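PDB 3QFH: epidermin leader peptide processing serine protease EpiP from Staphylococcus aureus subsp. aureus, which is a subtilisin-like serine endopeptidase that probably cleaves the leader peptide from the precursor of the lantibiotic epidermin. Local coordinates for residues V314-F328 with Y335-Y347. Residues are numbered along the deposited sequence; the frame is centred on the assembly and turned at random.
Sequences VTVGSTDQKSNLSEF and YTDIAAPGGSFAY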
ATOM      1  N   VAL A 314       3.705   7.805  -4.630  1.00 25.51           N
ATOM      2  CA  VAL A 314       3.771   8.816  -3.583  1.00 24.63           C
ATOM      3  C   VAL A 314       4.224   7.978  -2.348  1.00 25.39           C
ATOM      4  O   VAL A 314       3.479   7.105  -1.892  1.00 23.28           O
ATOM      5  CB  VAL A 314       2.420   9.464  -3.326  1.00 24.81           C
ATOM      6  CG1 VAL A 314       2.479  10.344  -2.056  1.00 25.16           C
ATOM      7  CG2 VAL A 314       1.989  10.267  -4.537  1.00 20.85           C
ATOM      8  N   THR A 315       5.434   8.230  -1.839  1.00 24.62           N
ATOM      9  CA  THR A 315       6.005   7.470  -0.723  1.00 24.20           C
ATOM     10  C   THR A 315       5.775   8.210   0.572  1.00 24.53           C
ATOM     11  O   THR A 315       6.235   9.349   0.735  1.00 22.85           O
ATOM     12  CB  THR A 315       7.513   7.293  -0.898  1.00 25.64           C
ATOM     13  OG1 THR A 315       7.770   6.754  -2.182  1.00 26.47           O
ATOM     14  CG2 THR A 315       8.118   6.364   0.183  1.00 23.55           C
ATOM     15  N   VAL A 316       5.110   7.541   1.512  1.00 22.75           N
ATOM     16  CA  VAL A 316       4.700   8.181   2.750  1.00 21.46           C
ATOM     17  C   VAL A 316       5.486   7.659   3.940  1.00 22.90           C
ATOM     18  O   VAL A 316       5.485   6.461   4.214  1.00 23.58           O
ATOM     19  CB  VAL A 316       3.197   7.940   2.996  1.00 19.95           C
ATOM     20  CG1 VAL A 316       2.711   8.643   4.237  1.00 17.92           C
ATOM     21  CG2 VAL A 316       2.378   8.368   1.742  1.00 20.01           C
ATOM     22  N   GLY A 317       6.190   8.556   4.616  1.00 23.24           N
ATOM     23  CA  GLY A 317       6.878   8.202   5.851  1.00 23.93           C
ATOM     24  C   GLY A 317       5.944   8.479   7.047  1.00 23.72           C
ATOM     25  O   GLY A 317       4.913   9.139   6.923  1.00 25.63           O
ATOM     26  N   SER A 318       6.308   7.984   8.213  1.00 24.44           N
ATOM     27  CA  SER A 318       5.482   8.139   9.416  1.00 23.71           C
ATOM     28  C   SER A 318       6.099   9.067  10.473  1.00 23.98           C
ATOM     29  O   SER A 318       7.307   9.018  10.727  1.00 23.86           O
ATOM     30  CB  SER A 318       5.237   6.748  10.019  1.00 23.92           C
ATOM     31  OG  SER A 318       4.798   6.796  11.371  1.00 26.97           O
ATOM     32  N   THR A 319       5.245   9.896  11.085  1.00 22.73           N
ATOM     33  CA  THR A 319       5.623  10.802  12.164  1.00 24.18           C
ATOM     34  C   THR A 319       4.979  10.365  13.508  1.00 23.88           C
ATOM     35  O   THR A 319       3.947   9.682  13.547  1.00 20.50           O
ATOM     36  CB  THR A 319       5.203  12.280  11.853  1.00 25.24           C
ATOM     37  OG1 THR A 319       3.799  12.344  11.588  1.00 27.92           O
ATOM     38  CG2 THR A 319       5.949  12.847  10.640  1.00 23.47           C
ATOM     39  N   ASP A 320       5.583  10.776  14.613  1.00 24.56           N
ATOM     40  CA  ASP A 320       5.041  10.469  15.926  1.00 25.36           C
ATOM     41  C   ASP A 320       4.122  11.603  16.401  1.00 26.72           C
ATOM     42  O   ASP A 320       3.768  12.481  15.607  1.00 27.59           O
ATOM     43  CB  ASP A 320       6.169  10.143  16.927  1.00 26.86           C
ATOM     44  CG  ASP A 320       7.035  11.340  17.268  1.00 27.92           C
ATOM     45  OD1 ASP A 320       6.680  12.475  16.886  1.00 31.49           O
ATOM     46  OD2 ASP A 320       8.057  11.142  17.965  1.00 32.58           O
ATOM     47  N   GLN A 321       3.704  11.579  17.672  1.00 27.77           N
ATOM     48  CA  GLN A 321       2.780  12.585  18.183  1.00 28.58           C
ATOM     49  C   GLN A 321       3.389  13.982  18.340  1.00 30.37           C
ATOM     50  O   GLN A 321       2.652  14.948  18.504  1.00 30.05           O
ATOM     51  CB  GLN A 321       2.110  12.157  19.498  1.00 29.81           C
ATOM     52  CG  GLN A 321       3.010  12.099  20.750  1.00 29.81           C
ATOM     53  CD  GLN A 321       3.927  10.923  20.755  1.00 30.08           C
ATOM     54  OE1 GLN A 321       4.072  10.235  19.737  1.00 29.19           O
ATOM     55  NE2 GLN A 321       4.561  10.665  21.900  1.00 30.09           N
ATOM     56  N   LYS A 322       4.715  14.087  18.339  1.00 31.65           N
ATOM     57  CA  LYS A 322       5.378  15.403  18.374  1.00 32.44           C
ATOM     58  C   LYS A 322       5.815  15.849  16.961  1.00 32.13           C
ATOM     59  O   LYS A 322       6.658  16.720  16.804  1.00 30.46           O
ATOM     60  CB  LYS A 322       6.571  15.347  19.329  1.00 35.05           C
ATOM     61  CG  LYS A 322       6.121  15.189  20.784  1.00 37.11           C
ATOM     62  CD  LYS A 322       7.266  15.026  21.753  1.00 45.62           C
ATOM     63  CE  LYS A 322       6.829  15.436  23.175  1.00 48.97           C
ATOM     64  NZ  LYS A 322       5.479  14.900  23.570  1.00 49.91           N
ATOM     65  N   SER A 323       5.212  15.242  15.936  1.00 31.75           N
ATOM     66  CA  SER A 323       5.521  15.524  14.537  1.00 32.46           C
ATOM     67  C   SER A 323       6.967  15.197  14.125  1.00 32.00           C
ATOM     68  O   SER A 323       7.404  15.618  13.068  1.00 29.76           O
ATOM     69  CB  SER A 323       5.136  16.963  14.170  1.00 34.34           C
ATOM     70  OG  SER A 323       3.724  17.063  14.022  1.00 39.44           O
ATOM     71  N   ASN A 324       7.693  14.433  14.952  1.00 31.30           N
ATOM     72  CA  ASN A 324       9.047  13.991  14.606  1.00 31.16           C
ATOM     73  C   ASN A 324       8.957  12.664  13.862  1.00 30.21           C
ATOM     74  O   ASN A 324       8.008  11.913  14.053  1.00 29.93           O
ATOM     75  CB  ASN A 324       9.906  13.832  15.860  1.00 33.05           C
ATOM     76  CG  ASN A 324      10.145  15.153  16.581  1.00 34.70           C
ATOM     77  OD1 ASN A 324      10.062  16.218  15.987  1.00 40.31           O
ATOM     78  ND2 ASN A 324      10.478  15.077  17.855  1.00 40.36           N
ATOM     79  N   LEU A 325       9.934  12.354  13.010  1.00 29.98           N
ATOM     80  CA  LEU A 325       9.871  11.111  12.256  1.00 29.00           C
ATOM     81  C   LEU A 325       9.840   9.922  13.208  1.00 28.56           C
ATOM     82  O   LEU A 325      10.597   9.872  14.169  1.00 25.11           O
ATOM     83  CB  LEU A 325      11.053  10.958  11.315  1.00 30.02           C
ATOM     84  CG  LEU A 325      10.895   9.890  10.232  1.00 31.41           C
ATOM     85  CD1 LEU A 325       9.869  10.356   9.233  1.00 30.39           C
ATOM     86  CD2 LEU A 325      12.207   9.631   9.528  1.00 36.66           C
ATOM     87  N   SER A 326       8.954   8.967  12.937  1.00 27.92           N
ATOM     88  CA  SER A 326       8.893   7.766  13.744  1.00 27.26           C
ATOM     89  C   SER A 326      10.237   7.046  13.658  1.00 27.82           C
ATOM     90  O   SER A 326      10.858   6.992  12.589  1.00 27.28           O
ATOM     91  CB  SER A 326       7.807   6.848  13.232  1.00 26.71           C
ATOM     92  OG  SER A 326       6.547   7.468  13.279  1.00 25.96           O
ATOM     93  N   GLU A 327      10.670   6.462  14.767  1.00 29.22           N
ATOM     94  CA  GLU A 327      11.961   5.764  14.805  1.00 31.00           C
ATOM     95  C   GLU A 327      12.000   4.560  13.850  1.00 30.47           C
ATOM     96  O   GLU A 327      13.052   4.183  13.351  1.00 30.35           O
ATOM     97  CB  GLU A 327      12.327   5.331  16.239  1.00 32.27           C
ATOM     98  CG  GLU A 327      11.481   4.212  16.852  1.00 33.62           C
ATOM     99  CD  GLU A 327      10.091   4.632  17.322  1.00 37.38           C
ATOM    100  OE1 GLU A 327       9.386   3.740  17.837  1.00 36.43           O
ATOM    101  OE2 GLU A 327       9.691   5.821  17.183  1.00 38.61           O
ATOM    102  N   PHE A 328      10.844   3.975  13.580  1.00 28.18           N
ATOM    103  CA  PHE A 328      10.779   2.827  12.690  1.00 27.10           C
ATOM    104  C   PHE A 328      10.609   3.206  11.216  1.00 26.82           C
ATOM    105  O   PHE A 328      10.635   2.347  10.355  1.00 25.45           O
ATOM    106  CB  PHE A 328       9.613   1.918  13.100  1.00 27.92           C
ATOM    107  CG  PHE A 328       8.260   2.631  13.208  1.00 26.47           C
ATOM    108  CD1 PHE A 328       7.696   2.880  14.457  1.00 28.18           C
ATOM    109  CD2 PHE A 328       7.561   3.015  12.086  1.00 27.36           C
ATOM    110  CE1 PHE A 328       6.481   3.516  14.583  1.00 25.75           C
ATOM    111  CE2 PHE A 328       6.321   3.652  12.192  1.00 26.10           C
ATOM    112  CZ  PHE A 328       5.781   3.906  13.447  1.00 26.84           C
ATOM    113  N   TYR A 335      13.349   9.550  -1.944  1.00 33.26           N
ATOM    114  CA  TYR A 335      12.526   8.466  -1.441  1.00 32.79           C
ATOM    115  C   TYR A 335      11.282   9.054  -0.799  1.00 29.70           C
ATOM    116  O   TYR A 335      10.248   9.052  -1.398  1.00 29.23           O
ATOM    117  CB  TYR A 335      13.350   7.622  -0.457  1.00 33.58           C
ATOM    118  CG  TYR A 335      12.638   6.476   0.235  1.00 34.26           C
ATOM    119  CD1 TYR A 335      12.462   5.260  -0.401  1.00 35.98           C
ATOM    120  CD2 TYR A 335      12.189   6.598   1.547  1.00 35.81           C
ATOM    121  CE1 TYR A 335      11.839   4.191   0.241  1.00 35.11           C
ATOM    122  CE2 TYR A 335      11.569   5.536   2.203  1.00 34.70           C
ATOM    123  CZ  TYR A 335      11.401   4.331   1.538  1.00 36.41           C
ATOM    124  OH  TYR A 335      10.801   3.261   2.166  1.00 36.51           O
ATOM    125  N   THR A 336      11.393   9.581   0.407  1.00 28.82           N
ATOM    126  CA  THR A 336      10.232  10.156   1.088  1.00 27.59           C
ATOM    127  C   THR A 336       9.662  11.387   0.351  1.00 27.70           C
ATOM    128  O   THR A 336      10.403  12.327   0.057  1.00 26.01           O
ATOM    129  CB  THR A 336      10.626  10.580   2.506  1.00 28.22           C
ATOM    130  OG1 THR A 336      11.204   9.460   3.183  1.00 29.33           O
ATOM    131  CG2 THR A 336       9.430  11.093   3.286  1.00 25.40           C
ATOM    132  N   ASP A 337       8.357  11.364   0.068  1.00 24.97           N
ATOM    133  CA  ASP A 337       7.657  12.492  -0.565  1.00 26.07           C
ATOM    134  C   ASP A 337       6.855  13.334   0.428  1.00 25.92           C
ATOM    135  O   ASP A 337       6.672  14.553   0.229  1.00 24.90           O
ATOM    136  CB  ASP A 337       6.697  11.964  -1.636  1.00 25.17           C
ATOM    137  CG  ASP A 337       7.434  11.299  -2.792  1.00 28.55           C
ATOM    138  OD1 ASP A 337       8.348  11.934  -3.350  1.00 33.84           O
ATOM    139  OD2 ASP A 337       7.111  10.150  -3.147  1.00 33.38           O
ATOM    140  N   ILE A 338       6.389  12.674   1.489  1.00 25.08           N
ATOM    141  CA  ILE A 338       5.524  13.266   2.471  1.00 24.74           C
ATOM    142  C   ILE A 338       5.485  12.379   3.722  1.00 24.41           C
ATOM    143  O   ILE A 338       5.853  11.221   3.686  1.00 23.84           O
ATOM    144  CB  ILE A 338       4.095  13.384   1.867  1.00 25.25           C
ATOM    145  CG1 ILE A 338       3.165  14.223   2.738  1.00 28.78           C
ATOM    146  CG2 ILE A 338       3.512  12.008   1.632  1.00 26.49           C
ATOM    147  CD1 ILE A 338       1.885  14.660   2.014  1.00 24.25           C
ATOM    148  N   ALA A 339       5.020  12.935   4.825  1.00 24.33           N
ATOM    149  CA  ALA A 339       4.876  12.181   6.045  1.00 24.56           C
ATOM    150  C   ALA A 339       3.491  12.410   6.660  1.00 24.44           C
ATOM    151  O   ALA A 339       2.903  13.476   6.521  1.00 24.92           O
ATOM    152  CB  ALA A 339       5.964  12.582   7.027  1.00 24.71           C
ATOM    153  N   ALA A 340       2.956  11.393   7.322  1.00 24.33           N
ATOM    154  CA  ALA A 340       1.689  11.528   8.042  1.00 22.58           C
ATOM    155  C   ALA A 340       1.885  10.770   9.369  1.00 22.67           C
ATOM    156  O   ALA A 340       2.793   9.940   9.468  1.00 22.38           O
ATOM    157  CB  ALA A 340       0.536  10.957   7.234  1.00 21.36           C
ATOM    158  N   PRO A 341       1.066  11.069  10.393  1.00 23.44           N
ATOM    159  CA  PRO A 341       1.191  10.385  11.706  1.00 24.35           C
ATOM    160  C   PRO A 341       0.976   8.874  11.649  1.00 25.08           C
ATOM    161  O   PRO A 341      -0.065   8.383  11.160  1.00 22.35           O
ATOM    162  CB  PRO A 341       0.080  11.030  12.533  1.00 26.39           C
ATOM    163  CG  PRO A 341      -0.131  12.379  11.893  1.00 25.44           C
ATOM    164  CD  PRO A 341       0.041  12.127  10.432  1.00 23.79           C
ATOM    165  N   GLY A 342       1.983   8.135  12.105  1.00 22.71           N
ATOM    166  CA  GLY A 342       1.899   6.699  12.138  1.00 23.49           C
ATOM    167  C   GLY A 342       2.244   6.122  13.502  1.00 24.38           C
ATOM    168  O   GLY A 342       2.137   4.931  13.696  1.00 24.69           O
ATOM    169  N   GLY A 343       2.698   6.968  14.424  1.00 24.23           N
ATOM    170  CA  GLY A 343       2.968   6.557  15.775  1.00 24.74           C
ATOM    171  C   GLY A 343       4.409   6.358  16.155  1.00 25.11           C
ATOM    172  O   GLY A 343       5.314   6.708  15.429  1.00 25.45           O
ATOM    173  N   SER A 344       4.603   5.797  17.338  1.00 25.21           N
ATOM    174  CA  SER A 344       5.935   5.556  17.860  1.00 26.41           C
ATOM    175  C   SER A 344       5.860   4.565  19.018  1.00 27.67           C
ATOM    176  O   SER A 344       4.782   4.355  19.598  1.00 25.97           O
ATOM    177  CB  SER A 344       6.535   6.876  18.378  1.00 27.41           C
ATOM    178  OG  SER A 344       7.778   6.663  19.043  1.00 26.57           O
ATOM    179  N   PHE A 345       7.004   3.963  19.340  1.00 29.02           N
ATOM    180  CA  PHE A 345       7.119   3.055  20.477  1.00 29.38           C
ATOM    181  C   PHE A 345       8.196   3.555  21.421  1.00 29.95           C
ATOM    182  O   PHE A 345       8.678   2.797  22.266  1.00 30.06           O
ATOM    183  CB  PHE A 345       7.410   1.604  20.040  1.00 30.71           C
ATOM    184  CG  PHE A 345       6.259   0.951  19.323  1.00 28.76           C
ATOM    185  CD1 PHE A 345       5.123   0.598  20.008  1.00 31.07           C
ATOM    186  CD2 PHE A 345       6.319   0.699  17.972  1.00 32.96           C
ATOM    187  CE1 PHE A 345       4.034   0.017  19.341  1.00 32.58           C
ATOM    188  CE2 PHE A 345       5.253   0.106  17.308  1.00 34.08           C
ATOM    189  CZ  PHE A 345       4.113  -0.238  18.000  1.00 33.49           C
ATOM    190  N   ALA A 346       8.546   4.843  21.306  1.00 29.53           N
ATOM    191  CA  ALA A 346       9.583   5.438  22.168  1.00 31.30           C
ATOM    192  C   ALA A 346       9.241   5.276  23.642  1.00 30.73           C
ATOM    193  O   ALA A 346      10.075   4.909  24.435  1.00 33.80           O
ATOM    194  CB  ALA A 346       9.796   6.903  21.826  1.00 31.01           C
ATOM    195  N   TYR A 347       7.995   5.552  24.004  1.00 31.44           N
ATOM    196  CA  TYR A 347       7.576   5.415  25.381  1.00 31.91           C
ATOM    197  C   TYR A 347       7.675   3.991  25.890  1.00 31.51           C
ATOM    198  O   TYR A 347       8.109   3.768  27.015  1.00 33.32           O
ATOM    199  CB  TYR A 347       6.144   5.873  25.572  1.00 31.89           C
ATOM    200  CG  TYR A 347       5.943   7.351  25.601  1.00 32.96           C
ATOM    201  CD1 TYR A 347       6.778   8.187  26.371  1.00 36.08           C
ATOM    202  CD2 TYR A 347       4.857   7.914  24.967  1.00 29.27           C
ATOM    203  CE1 TYR A 347       6.552   9.550  26.430  1.00 34.64           C
ATOM    204  CE2 TYR A 347       4.618   9.255  25.030  1.00 28.85           C
ATOM    205  CZ  TYR A 347       5.454  10.069  25.751  1.00 32.19           C
ATOM    206  OH  TYR A 347       5.174  11.394  25.774  1.00 32.28           O
TER
HETATM  207  O   HOH W   1       8.068   8.230  -4.482  1.00 30.56           O
HETATM  208  O   HOH W   2       8.488   9.266  20.035  1.00 27.82           O
HETATM  209  O   HOH W   3       3.579  12.720  24.168  1.00 32.20           O
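Glu327 spreads its carboxylate along the start of helix 346-358: OE1 takes the N-H of Phe345 on its syn lone pair (OE1 to N, 2.8 Å), while Ser344 OG donates to OE2 from 25° out of the carboxylate plane. With CG between the backbone N and carbonyl carbon and a bend at chi2 (-76°), the acid reaches both donors. Ser344 OG in turn accepts from Ala346 N, making an ST turn. Nearby, a hydrogen-bond chain runs from Ser318 OG to Ser326 OG and on to Gly343 O, with 2.6 Å between Ser326 OG and Gly343 O, in the carbonyl plane. Ser318 OG also lies 3.0 Å from Gly342 CA, where a CB would clash; Gly343 has backbone angles that call for glycine. Strands 314-319 and 338-341 pair in parallel at one edge of the seven-stranded sheet of the subtilisin-like fold. On one face, Val316 and Ile338 lie side by side (CG2 to CG2, 3.8 Å), Val316 packing against helix 382-400 and Ile338 against helix 406-416. On the other, Thr319 CG2 meets Ala339 CB, while OG1 turns to Glu432. Asp337 OD2 receives Thr315 N through its anti lone pair, nearly straight at 171°, and Thr315 CG2 sits over the centre of the Tyr335 ring in a CH-pi contact.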